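Local coordinates for ankyrin repeat domain protein (Legionella pneumophila subsp. pneumophila, PDB 6MCA) that is a bacterial effector, AnkH, with ankyrin repeats and a cysteine protease-like region, that interacts with the host LARP7 component of the 7SK snRNP complex, at residues Leu151-Phe163 / Val384-Arg398. Sequence-based numbering, arbitrary orientation.
Sequences LDFINAKLIGHRF and VEWDKDRALDECIQR
R162 and D387 are the cross-helix link of a salt-bridge network that continues through R390, E394 and R398, and they tie together two roughly antiparallel helices, 147-162 and 373-399, whose segments run at 139° with their axes 9.7 Å apart; this helix-helix interface joins elements more than 200 residues apart in sequence. Followed outward, R162 first lays CB against CG of K388. Its chain then bends at chi2 (-72°), passing CG and CD near the D387 carboxylate. NE donates to D387 OD2 at 2.6 Å, meeting that oxygen on its anti lone pair, and NH2 reaches the same oxygen at 2.9 Å from above the carboxylate plane. The grip is therefore side-on, two nitrogens to one atom, with the guanidinium and carboxylate planes 85° apart. NH1 at the tip lies near V384 CG2 and makes a weak bond to Q353, while W383 supplies a cation-pi contact.

The other carboxylate oxygen, D387 OD1, takes R390 NH2 through its syn lone pair, so D387 is shared by two arginines, one on each oxygen. L158 CD2 rests on a face of the R390 guanidinium, 3.6 Å from its NH2. Where the backbones come close, A391 CB packs on I159 CG1 at 3.6 Å, and N155 enters as a knob among A391, E394, C395 and R398. Helix 404-421 also covers I159, through I413 and I417.

At the far end, the extended R398 chain carries its guanidinium between L151 CB on one face and its own helix neighbour E394 CG on the other. Two waters lie in the guanidinium plane: one links R398 NH2 to L151 O, and the second accepts from R398 NH1 while donating to D152 OD1 at 2.8 Å, the carboxylate whose OD2 is bridged to R406.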
loop_
_atom_site.group_PDB
_atom_site.type_symbol
_atom_site.label_atom_id
_atom_site.label_comp_id
_atom_site.label_asym_id
_atom_site.label_seq_id
_atom_site.Cartn_x
_atom_site.Cartn_y
_atom_site.Cartn_z
ATOM N N LEU A 151 4.086 -11.520 -5.528
ATOM C CA LEU A 151 3.997 -10.767 -6.777
ATOM C C LEU A 151 2.548 -10.585 -7.214
ATOM O O LEU A 151 2.150 -9.489 -7.627
ATOM C CB LEU A 151 4.805 -11.461 -7.873
ATOM C CG LEU A 151 6.324 -11.498 -7.689
ATOM C CD1 LEU A 151 6.996 -12.063 -8.931
ATOM C CD2 LEU A 151 6.863 -10.116 -7.361
ATOM N N ASP A 152 1.741 -11.646 -7.116
ATOM C CA ASP A 152 0.348 -11.562 -7.536
ATOM C C ASP A 152 -0.451 -10.645 -6.623
ATOM O O ASP A 152 -1.295 -9.878 -7.099
ATOM C CB ASP A 152 -0.276 -12.956 -7.575
ATOM C CG ASP A 152 0.350 -13.845 -8.632
ATOM O OD1 ASP A 152 0.930 -13.304 -9.598
ATOM O OD2 ASP A 152 0.263 -15.084 -8.497
ATOM N N PHE A 153 -0.205 -10.704 -5.309
ATOM C CA PHE A 153 -0.885 -9.787 -4.400
ATOM C C PHE A 153 -0.556 -8.339 -4.745
ATOM O O PHE A 153 -1.455 -7.492 -4.853
ATOM C CB PHE A 153 -0.504 -10.093 -2.950
ATOM C CG PHE A 153 -1.089 -9.128 -1.952
ATOM C CD1 PHE A 153 -2.346 -9.346 -1.413
ATOM C CD2 PHE A 153 -0.383 -8.002 -1.554
ATOM C CE1 PHE A 153 -2.889 -8.461 -0.500
ATOM C CE2 PHE A 153 -0.923 -7.112 -0.643
ATOM C CZ PHE A 153 -2.176 -7.344 -0.113
ATOM N N ILE A 154 0.734 -8.037 -4.916
ATOM C CA ILE A 154 1.149 -6.670 -5.222
ATOM C C ILE A 154 0.510 -6.199 -6.522
ATOM O O ILE A 154 -0.036 -5.091 -6.601
ATOM C CB ILE A 154 2.684 -6.577 -5.285
ATOM C CG1 ILE A 154 3.295 -6.863 -3.912
ATOM C CG2 ILE A 154 3.115 -5.208 -5.799
ATOM C CD1 ILE A 154 4.790 -7.103 -3.949
ATOM N N ASN A 155 0.557 -7.041 -7.558
ATOM C CA ASN A 155 0.026 -6.644 -8.857
ATOM C C ASN A 155 -1.485 -6.450 -8.809
ATOM O O ASN A 155 -2.008 -5.490 -9.384
ATOM C CB ASN A 155 0.404 -7.682 -9.914
ATOM C CG ASN A 155 -0.283 -7.438 -11.242
ATOM O OD1 ASN A 155 0.164 -6.618 -12.045
ATOM N ND2 ASN A 155 -1.375 -8.154 -11.483
ATOM N N ALA A 156 -2.203 -7.345 -8.124
ATOM C CA ALA A 156 -3.654 -7.221 -8.043
ATOM C C ALA A 156 -4.058 -5.966 -7.281
ATOM O O ALA A 156 -4.976 -5.250 -7.701
ATOM C CB ALA A 156 -4.252 -8.465 -7.387
ATOM N N LYS A 157 -3.384 -5.677 -6.164
ATOM C CA LYS A 157 -3.695 -4.460 -5.420
ATOM C C LYS A 157 -3.394 -3.217 -6.249
ATOM O O LYS A 157 -4.204 -2.279 -6.295
ATOM C CB LYS A 157 -2.908 -4.432 -4.109
ATOM C CG LYS A 157 -3.376 -5.443 -3.076
ATOM C CD LYS A 157 -4.785 -5.141 -2.597
ATOM C CE LYS A 157 -4.856 -3.790 -1.904
ATOM N NZ LYS A 157 -6.263 -3.389 -1.628
ATOM N N LEU A 158 -2.239 -3.199 -6.922
ATOM C CA LEU A 158 -1.870 -2.041 -7.728
ATOM C C LEU A 158 -2.852 -1.830 -8.873
ATOM O O LEU A 158 -3.194 -0.690 -9.203
ATOM C CB LEU A 158 -0.446 -2.208 -8.260
ATOM C CG LEU A 158 0.132 -1.033 -9.048
ATOM C CD1 LEU A 158 0.159 0.223 -8.192
ATOM C CD2 LEU A 158 1.523 -1.367 -9.559
ATOM N N ILE A 159 -3.326 -2.917 -9.485
ATOM C CA ILE A 159 -4.286 -2.787 -10.576
ATOM C C ILE A 159 -5.630 -2.302 -10.051
ATOM O O ILE A 159 -6.260 -1.419 -10.648
ATOM C CB ILE A 159 -4.415 -4.121 -11.333
ATOM C CG1 ILE A 159 -3.306 -4.240 -12.379
ATOM C CG2 ILE A 159 -5.787 -4.243 -11.982
ATOM C CD1 ILE A 159 -3.360 -5.513 -13.175
ATOM N N GLY A 160 -6.090 -2.861 -8.930
ATOM C CA GLY A 160 -7.348 -2.412 -8.357
ATOM C C GLY A 160 -7.328 -0.942 -7.986
ATOM O O GLY A 160 -8.341 -0.250 -8.101
ATOM N N HIS A 161 -6.172 -0.443 -7.548
ATOM C CA HIS A 161 -6.084 0.969 -7.186
ATOM C C HIS A 161 -5.945 1.862 -8.417
ATOM O O HIS A 161 -6.666 2.856 -8.553
ATOM C CB HIS A 161 -4.917 1.191 -6.224
ATOM C CG HIS A 161 -5.185 0.709 -4.832
ATOM N ND1 HIS A 161 -6.382 0.931 -4.186
ATOM C CD2 HIS A 161 -4.410 0.019 -3.962
ATOM C CE1 HIS A 161 -6.334 0.397 -2.979
ATOM N NE2 HIS A 161 -5.148 -0.162 -2.818
ATOM N N ARG A 162 -5.024 1.523 -9.325
ATOM C CA ARG A 162 -4.764 2.377 -10.482
ATOM C C ARG A 162 -5.974 2.457 -11.402
ATOM O O ARG A 162 -6.291 3.528 -11.933
ATOM C CB ARG A 162 -3.548 1.863 -11.253
ATOM C CG ARG A 162 -2.226 2.032 -10.531
ATOM C CD ARG A 162 -1.784 3.483 -10.497
ATOM N NE ARG A 162 -0.419 3.609 -9.997
ATOM C CZ ARG A 162 0.055 4.686 -9.381
ATOM N NH1 ARG A 162 -0.726 5.740 -9.184
ATOM N NH2 ARG A 162 1.312 4.707 -8.957
ATOM N N PHE A 163 -6.657 1.335 -11.613
ATOM C CA PHE A 163 -7.824 1.290 -12.483
ATOM C C PHE A 163 -9.130 1.524 -11.735
ATOM O O PHE A 163 -10.198 1.458 -12.354
ATOM C CB PHE A 163 -7.877 -0.051 -13.223
ATOM C CG PHE A 163 -6.824 -0.197 -14.285
ATOM C CD1 PHE A 163 -7.004 0.362 -15.540
ATOM C CD2 PHE A 163 -5.648 -0.883 -14.027
ATOM C CE1 PHE A 163 -6.035 0.234 -16.520
ATOM C CE2 PHE A 163 -4.675 -1.015 -15.002
ATOM C CZ PHE A 163 -4.870 -0.455 -16.249
ATOM N N VAL A 384 1.087 8.257 -13.757
ATOM C CA VAL A 384 -0.067 7.410 -13.465
ATOM C C VAL A 384 -0.418 6.538 -14.667
ATOM O O VAL A 384 -0.669 5.332 -14.521
ATOM C CB VAL A 384 -1.260 8.274 -13.015
ATOM C CG1 VAL A 384 -2.544 7.458 -13.019
ATOM C CG2 VAL A 384 -1.000 8.848 -11.629
ATOM N N GLU A 385 -0.437 7.121 -15.870
ATOM C CA GLU A 385 -0.761 6.323 -17.051
ATOM C C GLU A 385 0.314 5.274 -17.321
ATOM O O GLU A 385 -0.000 4.124 -17.673
ATOM C CB GLU A 385 -0.952 7.233 -18.264
ATOM C CG GLU A 385 -2.218 8.080 -18.213
ATOM C CD GLU A 385 -3.480 7.249 -18.055
ATOM O OE1 GLU A 385 -4.163 7.392 -17.019
ATOM O OE2 GLU A 385 -3.790 6.453 -18.966
ATOM N N TRP A 386 1.588 5.647 -17.152
ATOM C CA TRP A 386 2.669 4.685 -17.319
ATOM C C TRP A 386 2.528 3.526 -16.342
ATOM O O TRP A 386 2.764 2.371 -16.706
ATOM C CB TRP A 386 4.021 5.377 -17.138
ATOM C CG TRP A 386 5.187 4.440 -17.215
ATOM C CD1 TRP A 386 5.936 4.152 -18.319
ATOM C CD2 TRP A 386 5.736 3.660 -16.144
ATOM N NE1 TRP A 386 6.916 3.244 -18.003
ATOM C CE2 TRP A 386 6.814 2.925 -16.674
ATOM C CE3 TRP A 386 5.419 3.512 -14.790
ATOM C CZ2 TRP A 386 7.578 2.056 -15.897
ATOM C CZ3 TRP A 386 6.176 2.649 -14.023
ATOM C CH2 TRP A 386 7.243 1.932 -14.577
ATOM N N ASP A 387 2.139 3.812 -15.095
ATOM C CA ASP A 387 2.010 2.743 -14.109
ATOM C C ASP A 387 0.822 1.841 -14.423
ATOM O O ASP A 387 0.902 0.618 -14.243
ATOM C CB ASP A 387 1.885 3.336 -12.706
ATOM C CG ASP A 387 2.438 2.414 -11.636
ATOM O OD1 ASP A 387 3.510 1.814 -11.863
ATOM O OD2 ASP A 387 1.802 2.286 -10.568
ATOM N N LYS A 388 -0.288 2.426 -14.883
ATOM C CA LYS A 388 -1.407 1.618 -15.365
ATOM C C LYS A 388 -0.938 0.622 -16.419
ATOM O O LYS A 388 -1.165 -0.594 -16.303
ATOM C CB LYS A 388 -2.498 2.518 -15.948
ATOM C CG LYS A 388 -3.294 3.324 -14.940
ATOM C CD LYS A 388 -4.383 4.116 -15.649
ATOM C CE LYS A 388 -5.175 4.982 -14.686
ATOM N NZ LYS A 388 -6.206 5.789 -15.397
ATOM N N ASP A 389 -0.273 1.130 -17.460
ATOM C CA ASP A 389 0.168 0.257 -18.542
ATOM C C ASP A 389 1.218 -0.746 -18.072
ATOM O O ASP A 389 1.245 -1.881 -18.560
ATOM C CB ASP A 389 0.696 1.095 -19.706
ATOM C CG ASP A 389 -0.405 1.863 -20.414
ATOM O OD1 ASP A 389 -1.520 1.314 -20.552
ATOM O OD2 ASP A 389 -0.161 3.015 -20.829
ATOM N N ARG A 390 2.064 -0.363 -17.114
ATOM C CA ARG A 390 3.075 -1.280 -16.594
ATOM C C ARG A 390 2.429 -2.451 -15.866
ATOM O O ARG A 390 2.828 -3.607 -16.052
ATOM C CB ARG A 390 4.032 -0.530 -15.664
ATOM C CG ARG A 390 5.211 -1.357 -15.162
ATOM C CD ARG A 390 4.959 -1.931 -13.769
ATOM N NE ARG A 390 4.824 -0.893 -12.750
ATOM C CZ ARG A 390 4.876 -1.121 -11.441
ATOM N NH1 ARG A 390 5.060 -2.354 -10.988
ATOM N NH2 ARG A 390 4.745 -0.117 -10.584
ATOM N N ALA A 391 1.435 -2.169 -15.021
ATOM C CA ALA A 391 0.747 -3.247 -14.316
ATOM C C ALA A 391 0.006 -4.155 -15.291
ATOM O O ALA A 391 0.028 -5.390 -15.148
ATOM C CB ALA A 391 -0.213 -2.663 -13.280
ATOM N N LEU A 392 -0.649 -3.564 -16.296
ATOM C CA LEU A 392 -1.328 -4.376 -17.303
ATOM C C LEU A 392 -0.344 -5.278 -18.043
ATOM O O LEU A 392 -0.625 -6.463 -18.277
ATOM C CB LEU A 392 -2.076 -3.471 -18.282
ATOM C CG LEU A 392 -2.869 -4.161 -19.392
ATOM C CD1 LEU A 392 -3.839 -5.171 -18.806
ATOM C CD2 LEU A 392 -3.610 -3.132 -20.229
ATOM N N ASP A 393 0.822 -4.737 -18.411
ATOM C CA ASP A 393 1.831 -5.530 -19.105
ATOM C C ASP A 393 2.372 -6.640 -18.213
ATOM O O ASP A 393 2.649 -7.745 -18.691
ATOM C CB ASP A 393 2.969 -4.629 -19.585
ATOM C CG ASP A 393 2.540 -3.686 -20.689
ATOM O OD1 ASP A 393 1.442 -3.883 -21.250
ATOM O OD2 ASP A 393 3.301 -2.744 -20.995
ATOM N N GLU A 394 2.547 -6.359 -16.918
ATOM C CA GLU A 394 2.967 -7.399 -15.983
ATOM C C GLU A 394 1.973 -8.550 -15.973
ATOM O O GLU A 394 2.359 -9.725 -16.032
ATOM C CB GLU A 394 3.120 -6.816 -14.578
ATOM C CG GLU A 394 4.484 -6.227 -14.280
ATOM C CD GLU A 394 4.588 -5.695 -12.863
ATOM O OE1 GLU A 394 3.544 -5.605 -12.181
ATOM O OE2 GLU A 394 5.713 -5.368 -12.430
ATOM N N CYS A 395 0.679 -8.229 -15.896
ATOM C CA CYS A 395 -0.342 -9.275 -15.913
ATOM C C CYS A 395 -0.286 -10.083 -17.205
ATOM O O CYS A 395 -0.318 -11.323 -17.183
ATOM C CB CYS A 395 -1.729 -8.661 -15.726
ATOM S SG CYS A 395 -2.351 -8.760 -14.042
ATOM N N ILE A 396 -0.203 -9.392 -18.345
ATOM C CA ILE A 396 -0.202 -10.080 -19.634
ATOM C C ILE A 396 1.013 -10.992 -19.757
ATOM O O ILE A 396 0.911 -12.125 -20.243
ATOM C CB ILE A 396 -0.266 -9.059 -20.784
ATOM C CG1 ILE A 396 -1.638 -8.387 -20.813
ATOM C CG2 ILE A 396 0.029 -9.727 -22.119
ATOM C CD1 ILE A 396 -1.723 -7.238 -21.780
ATOM N N GLN A 397 2.177 -10.521 -19.306
ATOM C CA GLN A 397 3.385 -11.335 -19.391
ATOM C C GLN A 397 3.307 -12.540 -18.464
ATOM O O GLN A 397 3.706 -13.648 -18.843
ATOM C CB GLN A 397 4.615 -10.488 -19.065
ATOM C CG GLN A 397 5.902 -11.285 -18.935
ATOM C CD GLN A 397 7.109 -10.404 -18.680
ATOM O OE1 GLN A 397 7.498 -9.601 -19.530
ATOM N NE2 GLN A 397 7.710 -10.548 -17.504
ATOM N N ARG A 398 2.795 -12.350 -17.246
ATOM C CA ARG A 398 2.715 -13.460 -16.306
ATOM C C ARG A 398 1.663 -14.486 -16.701
ATOM O O ARG A 398 1.751 -15.637 -16.260
ATOM C CB ARG A 398 2.428 -12.942 -14.896
ATOM C CG ARG A 398 3.585 -12.185 -14.274
ATOM C CD ARG A 398 3.177 -11.524 -12.973
ATOM N NE ARG A 398 4.235 -10.663 -12.455
ATOM C CZ ARG A 398 4.080 -9.815 -11.444
ATOM N NH1 ARG A 398 2.906 -9.715 -10.836
ATOM N NH2 ARG A 398 5.099 -9.068 -11.041
HETATM O O HOH W 1 3.994 -7.538 -8.813
HETATM O O HOH W 2 0.212 -11.255 -11.297
#